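Local atomic coordinates of tyrosine-protein phosphatase non-receptor type 18 (Homo sapiens, PDB entry 2OC3), a protein that removes phosphate from phosphotyrosine in proteins, among them autophosphorylated tyrosine kinases, the chain here being its catalytic phosphatase domain. Residues I131-R136 / E146-Q151; E173-R178 / L212-E217. All blocks are in the same frame, centred on the assembly; numbering follows the deposited sequence. Where two conformers were deposited one is given.

Contact 1 (I131-R136 / E146-Q151)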
# COMPACT_ATOMS: atom_id res chain seq x y z
N ILE A 131 9.03 -2.20 -1.08
CA ILE A 131 7.69 -2.77 -1.06
C ILE A 131 7.26 -3.03 0.38
O ILE A 131 8.07 -3.59 1.18
CB ILE A 131 7.66 -4.09 -1.81
CG1 ILE A 131 8.12 -3.95 -3.26
CG2 ILE A 131 6.24 -4.76 -1.77
CD1 ILE A 131 8.41 -5.29 -3.91
N LEU A 132 6.05 -2.62 0.75
CA LEU A 132 5.49 -2.95 2.04
C LEU A 132 4.31 -3.86 1.79
O LEU A 132 3.37 -3.44 1.13
CB LEU A 132 5.01 -1.70 2.78
CG LEU A 132 6.07 -0.67 3.23
CD1 LEU A 132 6.50 0.27 2.15
CD2 LEU A 132 5.56 0.13 4.44
N MET A 133 4.33 -5.05 2.38
CA MET A 133 3.31 -6.09 2.21
C MET A 133 2.64 -6.28 3.58
O MET A 133 3.32 -6.58 4.57
CB MET A 133 3.94 -7.42 1.77
CG MET A 133 2.98 -8.58 1.81
SD MET A 133 3.73 -9.99 0.98
CE MET A 133 2.47 -11.26 1.17
N ALA A 134 1.32 -6.07 3.65
CA ALA A 134 0.62 -6.14 4.93
C ALA A 134 -0.33 -7.30 4.98
O ALA A 134 -1.46 -7.13 5.44
CB ALA A 134 -0.19 -4.84 5.19
N CYS A 135 0.10 -8.45 4.49
CA CYS A 135 -0.68 -9.67 4.61
C CYS A 135 0.29 -10.84 4.50
O CYS A 135 1.47 -10.68 4.22
CB CYS A 135 -1.77 -9.75 3.53
SG CYS A 135 -1.24 -10.05 1.87
N ARG A 136 -0.25 -12.03 4.75
CA ARG A 136 0.49 -13.28 4.50
C ARG A 136 0.00 -13.89 3.19
O ARG A 136 -1.10 -13.58 2.74
CB ARG A 136 0.24 -14.27 5.61
CG ARG A 136 0.91 -13.90 6.94
CD ARG A 136 0.38 -14.74 8.08
NE ARG A 136 -1.01 -14.47 8.39
CZ ARG A 136 -1.93 -15.35 8.75
NH1 ARG A 136 -1.64 -16.65 8.81
NH2 ARG A 136 -3.17 -14.90 8.97
N GLU A 146 -0.05 -14.29 -3.91
CA GLU A 146 1.01 -15.16 -4.39
C GLU A 146 2.39 -14.72 -3.94
O GLU A 146 2.67 -13.51 -3.86
CB GLU A 146 0.96 -15.26 -5.91
CG GLU A 146 -0.29 -15.92 -6.40
CD GLU A 146 -0.44 -17.35 -5.90
OE1 GLU A 146 0.51 -18.14 -6.11
OE2 GLU A 146 -1.45 -17.65 -5.25
N ARG A 147 3.28 -15.67 -3.69
CA ARG A 147 4.67 -15.36 -3.39
C ARG A 147 5.30 -14.82 -4.67
O ARG A 147 5.33 -15.49 -5.72
CB ARG A 147 5.42 -16.60 -2.92
CG ARG A 147 6.89 -16.33 -2.80
CD ARG A 147 7.59 -17.38 -2.00
NE ARG A 147 7.55 -18.70 -2.63
CZ ARG A 147 8.38 -19.10 -3.60
NH1 ARG A 147 9.30 -18.28 -4.12
NH2 ARG A 147 8.28 -20.34 -4.09
N TYR A 148 5.83 -13.60 -4.57
CA TYR A 148 6.54 -12.96 -5.67
C TYR A 148 8.01 -12.75 -5.40
O TYR A 148 8.73 -12.23 -6.26
CB TYR A 148 5.87 -11.64 -5.98
CG TYR A 148 5.75 -10.71 -4.79
CD1 TYR A 148 6.82 -9.88 -4.39
CD2 TYR A 148 4.54 -10.58 -4.09
CE1 TYR A 148 6.73 -9.02 -3.34
CE2 TYR A 148 4.45 -9.71 -2.98
CZ TYR A 148 5.54 -8.91 -2.64
OH TYR A 148 5.44 -8.01 -1.62
N TRP A 149 8.46 -13.12 -4.21
CA TRP A 149 9.86 -13.04 -3.77
C TRP A 149 10.48 -14.43 -3.86
O TRP A 149 9.79 -15.45 -3.88
CB TRP A 149 9.94 -12.47 -2.36
CG TRP A 149 9.22 -13.28 -1.34
CD1 TRP A 149 9.75 -14.28 -0.60
CD2 TRP A 149 7.82 -13.19 -0.96
NE1 TRP A 149 8.79 -14.84 0.21
CE2 TRP A 149 7.59 -14.19 0.00
CE3 TRP A 149 6.75 -12.37 -1.34
CZ2 TRP A 149 6.38 -14.36 0.61
CZ3 TRP A 149 5.51 -12.58 -0.75
CH2 TRP A 149 5.33 -13.59 0.20
N ALA A 150 11.81 -14.44 -3.91
CA ALA A 150 12.59 -15.67 -4.04
C ALA A 150 12.85 -16.22 -2.67
O ALA A 150 12.75 -15.53 -1.65
CB ALA A 150 13.90 -15.39 -4.75
N GLN A 151 13.15 -17.52 -2.65
CA GLN A 151 13.56 -18.19 -1.42
C GLN A 151 15.04 -18.54 -1.48
O GLN A 151 15.68 -18.41 -2.52
CB GLN A 151 12.66 -19.40 -1.15
CG GLN A 151 11.24 -18.92 -0.80
CD GLN A 151 10.23 -20.01 -0.49
OE1 GLN A 151 9.37 -19.83 0.37
NE2 GLN A 151 10.30 -21.13 -1.21
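The hydroxyl oxygen of Y148 is wedged between I131 and M133, with its OH 3.4 Å from I131 CG2 and 3.7 Å from M133 SD, and it is held there by hydrogen bonds to H232 NE2 and Q193 NE2. Two polar partners thus satisfy an oxygen that is otherwise buried against apolar side chains. Further along the same ring, I131 CD1 meets Y148 CE1 at 4.1 Å. M133, its CG anti to the backbone N (chi1 170°) and its chain extended, runs past Y148 and crosses W149 at about a right angle. Its sulfur makes Met-aromatic contacts with both rings, each oblique; SD is 3.6 Å from W149 CZ3, while the CE methyl rests by CH2. W149 CE3 in turn sits over the centre of the Y148 ring. R147 CG lies over the W149 ring on the side opposite M133 SD. A phenylalanine in place of Y148 would probably leave H232 and Q193 without their shared oxygen partner and open a small gap beside I131 CG2. Strand 130-133 lies between strands 187-196 and 229-232 in the main sheet, and F119 and L116 of helix 116-125 pack against Y148.

Contact 2 (E173-R178 / L212-E217)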
# COMPACT_ATOMS: atom_id res chain seq x y z
N GLU A 173 9.27 -9.38 16.16
CA GLU A 173 8.54 -10.63 15.97
C GLU A 173 7.47 -10.58 14.88
O GLU A 173 6.96 -11.63 14.43
CB GLU A 173 7.91 -11.16 17.28
CG GLU A 173 6.84 -10.31 17.86
CD GLU A 173 6.18 -10.93 19.09
OE1 GLU A 173 5.33 -11.85 18.93
OE2 GLU A 173 6.52 -10.50 20.21
N ASP A 174 7.12 -9.37 14.44
CA ASP A 174 6.04 -9.19 13.47
C ASP A 174 6.48 -8.73 12.09
O ASP A 174 5.62 -8.67 11.19
CB ASP A 174 5.03 -8.18 14.03
CG ASP A 174 4.40 -8.68 15.31
OD1 ASP A 174 3.84 -9.79 15.30
OD2 ASP A 174 4.55 -8.02 16.37
N ILE A 175 7.75 -8.40 11.89
CA ILE A 175 8.18 -7.79 10.62
C ILE A 175 9.41 -8.48 10.06
O ILE A 175 10.46 -8.57 10.76
CB ILE A 175 8.56 -6.29 10.79
CG1 ILE A 175 7.45 -5.50 11.45
CG2 ILE A 175 8.93 -5.67 9.46
CD1 ILE A 175 6.12 -5.47 10.80
N MET A 176 9.29 -8.94 8.81
CA MET A 176 10.36 -9.53 8.02
C MET A 176 10.87 -8.49 7.03
O MET A 176 10.06 -7.76 6.41
CB MET A 176 9.82 -10.75 7.28
CG MET A 176 10.63 -11.24 6.12
SD MET A 176 12.20 -11.88 6.64
CE MET A 176 11.70 -13.48 7.22
N LEU A 177 12.18 -8.43 6.83
CA LEU A 177 12.82 -7.60 5.79
C LEU A 177 13.58 -8.53 4.87
O LEU A 177 14.51 -9.19 5.30
CB LEU A 177 13.78 -6.61 6.40
CG LEU A 177 14.61 -5.75 5.40
CD1 LEU A 177 13.78 -4.88 4.51
CD2 LEU A 177 15.65 -4.87 6.12
N ARG A 178 13.20 -8.58 3.58
CA ARG A 178 13.90 -9.30 2.56
C ARG A 178 14.66 -8.35 1.66
O ARG A 178 14.13 -7.35 1.20
CB ARG A 178 12.95 -10.15 1.73
CG ARG A 178 12.08 -11.12 2.53
CD ARG A 178 11.43 -12.18 1.68
NE ARG A 178 10.70 -13.15 2.52
CZ ARG A 178 9.47 -12.96 2.98
NH1 ARG A 178 8.79 -11.89 2.64
NH2 ARG A 178 8.89 -13.85 3.78
N LEU A 212 4.74 0.78 13.25
CA LEU A 212 5.56 2.00 13.17
C LEU A 212 7.02 1.68 12.83
O LEU A 212 7.66 2.40 12.05
CB LEU A 212 5.50 2.77 14.50
CG LEU A 212 4.27 3.63 14.65
CD1 LEU A 212 4.18 4.14 16.09
CD2 LEU A 212 4.34 4.81 13.66
N ALA A 213 7.57 0.63 13.44
CA ALA A 213 8.93 0.16 13.16
C ALA A 213 9.08 -0.15 11.66
O ALA A 213 10.08 0.15 11.04
CB ALA A 213 9.25 -1.07 13.99
N MET A 214 8.04 -0.76 11.09
CA MET A 214 8.04 -1.10 9.65
C MET A 214 8.14 0.16 8.79
O MET A 214 8.90 0.19 7.82
CB MET A 214 6.79 -1.91 9.34
CG MET A 214 6.70 -2.41 7.93
SD MET A 214 5.00 -3.01 7.58
CE MET A 214 5.24 -3.90 6.02
N VAL A 215 7.32 1.16 9.12
CA VAL A 215 7.32 2.43 8.39
C VAL A 215 8.65 3.15 8.56
O VAL A 215 9.22 3.65 7.59
CB VAL A 215 6.14 3.31 8.81
CG1 VAL A 215 6.29 4.72 8.21
CG2 VAL A 215 4.84 2.70 8.30
N GLU A 216 9.16 3.16 9.78
CA GLU A 216 10.46 3.79 10.03
C GLU A 216 11.56 3.16 9.18
O GLU A 216 12.39 3.85 8.58
CB GLU A 216 10.82 3.71 11.53
CG GLU A 216 9.91 4.53 12.46
CD GLU A 216 9.91 4.11 13.90
OE1 GLU A 216 10.61 3.14 14.28
OE2 GLU A 216 9.16 4.74 14.68
N GLU A 217 11.59 1.83 9.14
CA GLU A 217 12.60 1.16 8.35
C GLU A 217 12.39 1.39 6.86
O GLU A 217 13.34 1.61 6.11
CB GLU A 217 12.60 -0.33 8.66
CG GLU A 217 13.60 -1.14 7.81
CD GLU A 217 15.07 -0.73 7.93
OE1 GLU A 217 15.50 -0.21 8.98
OE2 GLU A 217 15.84 -0.94 6.97
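I175 and M214 meet because each first torsion aims its chain into the space between strand and helix. In I175, CG1 is anti to the carbonyl carbon (chi1 -53°) and the chain then bends, carrying CD1 to the helix, where it touches M214 CB at 3.9 Å. M214 has its CG anti to the backbone N (chi1 -176°) and stays extended, crossing I175 at about a right angle. Its SD passes 4.2 Å from I175 CD1, and CE continues beyond the isoleucine toward the middle of the sheet. The second branch, I175 CG2, stands 4.2 Å from M214 CG, giving the thioether chain two methyl neighbours on one residue.

Two residues along the strand and three along the helix, the pairing repeats in a less apolar form. L177 CD2 faces E217 OE2 at 4.0 Å, simple packing of a methyl group against a carboxylate oxygen. In E217 the bend at the second torsion (chi2 59°) swings the carboxylate round so that OE2 comes up to the leucine methyl; the other oxygen, OE1, forms a salt bridge with R220. L194 of strand 187-196 touches all three of I175, L177 and M214, while V215 and L212 face helix 238-254. At the start of the strand segment, D174 reaches H210 in the first turn of the helix and S198.

This is the strand-to-helix packing of the classical tyrosine phosphatase fold, in which the central mixed sheet is flanked by helices. Helix 209-222 follows the WPD loop, which carries D201, and leads through strand 229-232 into the signature phosphate-binding loop.

In the fold
Contact 1 closes along the chain before contact 2 opens, yet their centres are 13 Å apart and both rest on the same mixed sheet. M214 of contact 2 bridges them: its CE lies 3.6 Å from M133 O and 3.9 Å from L132 CB. A second junction is the cation-pi pair of R178 and W149, with R178 CZ 3.4 Å from W149 NE1. Both lie close to the active site. Side chain to side chain, M133 is about 7 Å and M214 about 9 Å from C233, the predicted phosphocysteine nucleophile. A134 O also binds R239 NH1 of the signature loop, which probably binds the substrate phosphate, as in related phosphatases.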